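Local coordinates for periplasmic protein TorT (Vibrio parahaemolyticus, PDB 3O1I), which probably binds trimethylamine N-oxide or a related small solute in the periplasm and relays its presence to the membrane sensor kinase TorS, at residues 56-59 with 60-63; 71-74 with 75-78; 46-49 with 50-53. All blocks are in the same frame, centred on the assembly; numbering follows the deposited sequence.

Interaction 1: residues 56-59 with 60-63; sequences LALC and TQWG
Thr60 holds OG1 between its own backbone N and carbonyl carbon (chi1 69°), and this rotation aims the hydroxyl back at the carbonyl of Ala57, one turn earlier in helix 49-62. OG1 donates to Ala57 O across 2.6 Å, arriving tilted 30° from the carbonyl plane. The other branch, CG2, lies beside the backbone N of Thr60 and comes to 3.4 Å from Leu56 O, so the two branches of one threonine meet successive carbonyls. Ala57 O has a second donor on the same face of its plane: Gln61 N, at 3.2 Å and almost straight (175° at the hydrogen), the regular helical bond.

Gln61 then runs extended beyond CG and crosses Leu58 at about a right angle, with OE1 4.0 Å from Leu58 CD1. Near the carboxyl end of the helix, Trp62 N is shared: it gives a bond of 3.0 Å to Leu58 O and a weak, more bent one of 2.9 Å to Cys59 O. At Gly63 the backbone turns to positive phi and leaves the helix.

Strand 7-12 holds this end from outside, through the disulfide between Cys59 and Cys9 and through Lys7, which makes a cation-pi contact with the Trp62 ring and a hydrogen bond to Trp62 O. The chemistry implies a threonine hydroxyl satisfied by its own helix backbone, and a helix terminus tied covalently to the sheet, where the positive charge of Lys7 probably also complements the negative end of the helix dipole.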
# COMPACT_ATOMS: atom_id res chain seq x y z
N LEU D 56 -22.13 -16.59 8.51
CA LEU D 56 -22.88 -17.79 8.84
C LEU D 56 -24.14 -17.33 9.57
O LEU D 56 -25.24 -17.84 9.34
CB LEU D 56 -22.02 -18.67 9.76
CG LEU D 56 -22.26 -20.17 9.80
CD1 LEU D 56 -22.38 -20.73 8.38
CD2 LEU D 56 -21.11 -20.82 10.56
N ALA D 57 -23.96 -16.35 10.45
CA ALA D 57 -25.06 -15.77 11.21
C ALA D 57 -25.87 -14.88 10.27
O ALA D 57 -27.07 -14.69 10.46
CB ALA D 57 -24.52 -14.95 12.38
N LEU D 58 -25.21 -14.33 9.26
CA LEU D 58 -25.87 -13.48 8.29
C LEU D 58 -26.80 -14.34 7.46
O LEU D 58 -27.90 -13.92 7.10
CB LEU D 58 -24.86 -12.79 7.37
CG LEU D 58 -25.46 -12.18 6.10
CD1 LEU D 58 -26.55 -11.18 6.43
CD2 LEU D 58 -24.35 -11.51 5.31
N CYS D 59 -26.35 -15.55 7.15
CA CYS D 59 -27.18 -16.45 6.36
C CYS D 59 -28.52 -16.65 7.06
O CYS D 59 -29.58 -16.46 6.46
CB CYS D 59 -26.48 -17.80 6.18
SG CYS D 59 -25.34 -17.93 4.75
N THR D 60 -28.46 -17.03 8.34
CA THR D 60 -29.67 -17.25 9.12
C THR D 60 -30.61 -16.04 9.06
O THR D 60 -31.78 -16.19 8.70
CB THR D 60 -29.32 -17.56 10.61
OG1 THR D 60 -28.81 -16.38 11.25
CG2 THR D 60 -28.28 -18.66 10.69
N GLN D 61 -30.08 -14.86 9.39
CA GLN D 61 -30.86 -13.62 9.37
C GLN D 61 -31.55 -13.47 8.02
O GLN D 61 -32.66 -12.95 7.93
CB GLN D 61 -29.96 -12.41 9.63
CG GLN D 61 -29.08 -12.54 10.88
CD GLN D 61 -28.25 -11.30 11.18
OE1 GLN D 61 -27.62 -10.71 10.30
NE2 GLN D 61 -28.24 -10.89 12.45
N TRP D 62 -30.89 -13.93 6.97
CA TRP D 62 -31.45 -13.85 5.62
C TRP D 62 -32.58 -14.87 5.50
O TRP D 62 -33.38 -14.82 4.56
CB TRP D 62 -30.37 -14.16 4.59
CG TRP D 62 -30.82 -13.99 3.17
CD1 TRP D 62 -31.26 -12.84 2.57
CD2 TRP D 62 -30.82 -15.00 2.15
NE1 TRP D 62 -31.53 -13.07 1.24
CE2 TRP D 62 -31.26 -14.38 0.95
CE3 TRP D 62 -30.48 -16.36 2.13
CZ2 TRP D 62 -31.38 -15.08 -0.25
CZ3 TRP D 62 -30.60 -17.05 0.93
CH2 TRP D 62 -31.04 -16.41 -0.25
N GLY D 63 -32.63 -15.79 6.46
CA GLY D 63 -33.65 -16.81 6.47
C GLY D 63 -33.34 -17.99 5.57
O GLY D 63 -34.19 -18.43 4.80

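Interaction 2: residues 71-74 with 75-78; sequences TVDP and HAYE
Thr71 lays its methyl CG2 against the ring of Tyr77, 3.7 Å from CE1 and nearly as close to CD1; the two side chains lie alongside each other and run in opposing senses, and the methyl approaches the ring obliquely. The hydroxyl of Thr71 serves the turn itself. OG1 donates to Asp73 O at 2.9 Å from above the carbonyl plane, 73° out of it, and so away from the lone-pair directions.

After Val72, Asp73 sends its carboxylate forward. Its CG stands anti to the backbone N (chi1 175°), and OD1 thereby accepts from His75 N at 3.0 Å. The bond links a side-chain oxygen to the N-H two residues on, the definition of an Asx turn, but an angle of 133° at the hydrogen makes it weak. Asp73 OD1 and His75 ND1 are 5.6 Å apart, too far for a direct bond, although the carboxylate might modestly favour a protonated histidine. Next to the turn the chain closes up by nonpolar contact: Asp73 CB lies 3.8 Å from Ala76 CB. That same methyl, Ala76 CB, also sits 3.6 Å above one face of the Tyr77 ring, offset toward its rim, and Tyr77 is therefore touched by both Thr71 and Ala76. Pro74 places CB over one face of the His75 imidazole.

The turn lies at the carboxyl end of strand 66-69, in the middle of the five-stranded sheet, the side on which binding proteins of this family generally form their ligand cleft, and leads toward helix 82-85. Helix 49-62 flanks it: Val72 and Asp73 touch Lys49, while Tyr77 packs on Glu53 and Leu56. Thr71, Pro74 and His75 border a further loop at Leu97 and Asp98.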
# COMPACT_ATOMS: atom_id res chain seq x y z
N THR D 71 -16.26 -24.74 5.29
CA THR D 71 -15.45 -24.23 6.41
C THR D 71 -13.99 -23.94 6.20
O THR D 71 -13.27 -24.65 5.51
CB THR D 71 -15.52 -25.14 7.64
OG1 THR D 71 -14.89 -26.39 7.35
CG2 THR D 71 -16.94 -25.38 8.05
N VAL D 72 -13.57 -22.88 6.89
CA VAL D 72 -12.21 -22.36 6.88
C VAL D 72 -11.49 -23.10 7.99
O VAL D 72 -10.49 -22.64 8.51
CB VAL D 72 -12.20 -20.84 7.19
CG1 VAL D 72 -13.04 -20.10 6.15
CG2 VAL D 72 -12.75 -20.58 8.60
N ASP D 73 -12.02 -24.26 8.35
CA ASP D 73 -11.44 -25.07 9.41
C ASP D 73 -12.43 -26.17 9.78
O ASP D 73 -13.63 -25.92 9.91
CB ASP D 73 -11.08 -24.19 10.62
CG ASP D 73 -10.58 -24.99 11.83
OD1 ASP D 73 -10.30 -26.20 11.71
OD2 ASP D 73 -10.45 -24.38 12.93
N PRO D 74 -11.93 -27.40 9.97
CA PRO D 74 -12.80 -28.52 10.33
C PRO D 74 -13.37 -28.36 11.72
O PRO D 74 -14.57 -28.49 11.94
CB PRO D 74 -11.85 -29.72 10.26
CG PRO D 74 -10.76 -29.27 9.35
CD PRO D 74 -10.55 -27.88 9.84
N HIS D 75 -12.48 -28.09 12.67
CA HIS D 75 -12.86 -27.94 14.06
C HIS D 75 -13.36 -26.54 14.47
O HIS D 75 -13.29 -26.16 15.64
CB HIS D 75 -11.69 -28.33 14.95
CG HIS D 75 -11.10 -29.67 14.61
ND1 HIS D 75 -11.85 -30.82 14.53
CD2 HIS D 75 -9.83 -30.04 14.32
CE1 HIS D 75 -11.07 -31.84 14.21
NE2 HIS D 75 -9.84 -31.39 14.08
N ALA D 76 -13.88 -25.78 13.51
CA ALA D 76 -14.37 -24.43 13.77
C ALA D 76 -15.76 -24.37 14.41
O ALA D 76 -15.98 -23.61 15.34
CB ALA D 76 -14.38 -23.63 12.47
N TYR D 77 -16.69 -25.18 13.90
CA TYR D 77 -18.05 -25.20 14.41
C TYR D 77 -18.36 -26.57 14.99
O TYR D 77 -19.51 -27.02 14.99
CB TYR D 77 -19.01 -24.90 13.27
CG TYR D 77 -18.53 -23.76 12.42
CD1 TYR D 77 -18.68 -23.79 11.04
CD2 TYR D 77 -17.91 -22.65 12.99
CE1 TYR D 77 -18.23 -22.74 10.25
CE2 TYR D 77 -17.45 -21.60 12.21
CZ TYR D 77 -17.62 -21.64 10.84
OH TYR D 77 -17.18 -20.59 10.07
N GLU D 78 -17.31 -27.23 15.49
CA GLU D 78 -17.40 -28.56 16.06
C GLU D 78 -18.37 -28.63 17.24
O GLU D 78 -19.12 -29.59 17.39
CB GLU D 78 -16.01 -29.03 16.52
CG GLU D 78 -15.92 -30.50 16.88
CD GLU D 78 -14.56 -30.89 17.44
OE1 GLU D 78 -13.66 -30.02 17.49
OE2 GLU D 78 -14.39 -32.06 17.83

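Interaction 3: residues 46-49 with 50-53; sequences YPNK and SRQE
Gln52 meets the residues before it through its backbone and the root of its side chain. CB lies 3.5 Å from Lys49 O and 4.0 Å from Asn48 O. With CG anti to the backbone N (chi1 -168°) and the chain extended beyond it, CG and CD carry the amide off both segments into a buried site. There OE1 forms a probable hydrogen bond with Tyr77 OH and a weak one with Val72 N, while NE2 donates to Gly70 O and, weakly, to Tyr12 O. A backbone N-H facing OE1 and two carbonyls facing NE2 support the modelled orientation of the amide and would resist its rotation.

The backbone records the start of helix 49-62. Asn48 occupies the N-cap position, but its side chain makes no capping bond: ND2 is instead hydrogen-bonded to Ala43 O. Its carbonyl takes part in the first helical turn, accepting Gln52 N at 3.3 Å. Glu53 N reaches Lys49 O at 3.0 Å with 167° at the hydrogen, nearly along the C=O axis, and Glu53 CG lies beside the same oxygen at 3.4 Å. Gln52 N also makes a weak bond to Lys49 O. Over the opening turn, Asn48 CB and Arg51 CB approach to 4.1 Å.

The segment leads from the loop after strand 37-42 into helix 49-62. Gln52 joins that helix to the ends of strands 7-12 and 66-69, and Arg51 faces another protein chain of the assembly, where its ion pair with an acidic side chain is long and weak.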
# COMPACT_ATOMS: atom_id res chain seq x y z
N TYR D 46 -8.97 -17.95 4.38
CA TYR D 46 -9.02 -19.02 5.36
C TYR D 46 -8.80 -18.55 6.77
O TYR D 46 -9.41 -19.08 7.71
CB TYR D 46 -8.01 -20.13 5.02
CG TYR D 46 -8.61 -21.23 4.16
CD1 TYR D 46 -9.07 -20.95 2.87
CD2 TYR D 46 -8.77 -22.52 4.64
CE1 TYR D 46 -9.67 -21.93 2.08
CE2 TYR D 46 -9.37 -23.52 3.85
CZ TYR D 46 -9.82 -23.21 2.58
OH TYR D 46 -10.40 -24.17 1.78
N PRO D 47 -7.94 -17.55 6.97
CA PRO D 47 -7.75 -17.12 8.36
C PRO D 47 -8.87 -16.18 8.80
O PRO D 47 -8.81 -15.62 9.89
CB PRO D 47 -6.39 -16.43 8.34
CG PRO D 47 -5.77 -16.84 7.00
CD PRO D 47 -6.96 -16.90 6.09
N ASN D 48 -9.88 -16.02 7.96
CA ASN D 48 -11.01 -15.14 8.26
C ASN D 48 -12.17 -15.87 8.90
O ASN D 48 -13.30 -15.79 8.42
CB ASN D 48 -11.49 -14.45 6.99
CG ASN D 48 -10.43 -13.57 6.39
OD1 ASN D 48 -9.29 -13.58 6.86
ND2 ASN D 48 -10.79 -12.82 5.36
N LYS D 49 -11.87 -16.57 9.99
CA LYS D 49 -12.88 -17.33 10.71
C LYS D 49 -13.98 -16.43 11.27
O LYS D 49 -15.18 -16.68 11.06
CB LYS D 49 -12.20 -18.14 11.82
CG LYS D 49 -11.15 -19.10 11.23
CD LYS D 49 -10.14 -19.65 12.22
CE LYS D 49 -9.06 -20.43 11.47
NZ LYS D 49 -8.09 -21.11 12.38
N SER D 50 -13.57 -15.37 11.95
CA SER D 50 -14.51 -14.43 12.53
C SER D 50 -15.51 -13.95 11.49
O SER D 50 -16.70 -13.82 11.77
CB SER D 50 -13.77 -13.23 13.12
OG SER D 50 -12.71 -13.65 13.95
N ARG D 51 -15.02 -13.70 10.28
CA ARG D 51 -15.89 -13.22 9.22
C ARG D 51 -16.88 -14.27 8.72
O ARG D 51 -17.96 -13.93 8.24
CB ARG D 51 -15.05 -12.69 8.06
CG ARG D 51 -15.89 -12.05 6.96
CD ARG D 51 -15.09 -10.98 6.26
NE ARG D 51 -14.66 -9.96 7.21
CZ ARG D 51 -13.67 -9.10 6.97
NH1 ARG D 51 -13.02 -9.15 5.82
NH2 ARG D 51 -13.33 -8.20 7.89
N GLN D 52 -16.52 -15.55 8.82
CA GLN D 52 -17.41 -16.61 8.36
C GLN D 52 -18.50 -16.86 9.41
O GLN D 52 -19.66 -17.08 9.05
CB GLN D 52 -16.63 -17.90 8.06
CG GLN D 52 -17.46 -18.95 7.30
CD GLN D 52 -16.69 -20.22 6.94
OE1 GLN D 52 -16.07 -20.84 7.81
NE2 GLN D 52 -16.73 -20.60 5.67
N GLU D 53 -18.12 -16.81 10.69
CA GLU D 53 -19.08 -16.99 11.79
C GLU D 53 -20.19 -15.97 11.61
O GLU D 53 -21.36 -16.29 11.78
CB GLU D 53 -18.40 -16.75 13.13
CG GLU D 53 -17.35 -17.76 13.49
CD GLU D 53 -16.70 -17.45 14.82
OE1 GLU D 53 -16.19 -16.32 14.98
OE2 GLU D 53 -16.68 -18.34 15.70

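How the interactions relate
Along the chain the order is interaction 3, interaction 1, interaction 2. Interactions 3 and 1 mark the start and finish of helix 49-62, their centres about 15 Å apart, and adjoin in sequence without further touch. Interaction 2 comes after strand 66-69; its centre is about 10 Å from that of interaction 3 and about 18 Å from that of interaction 1. It lies against helix 49-62 and so touches both other contacts. All three belong to the lobe built on the five-stranded parallel sheet, where one helix is held to the sheet near both ends, and near its beginning also to the turn after strand 66-69.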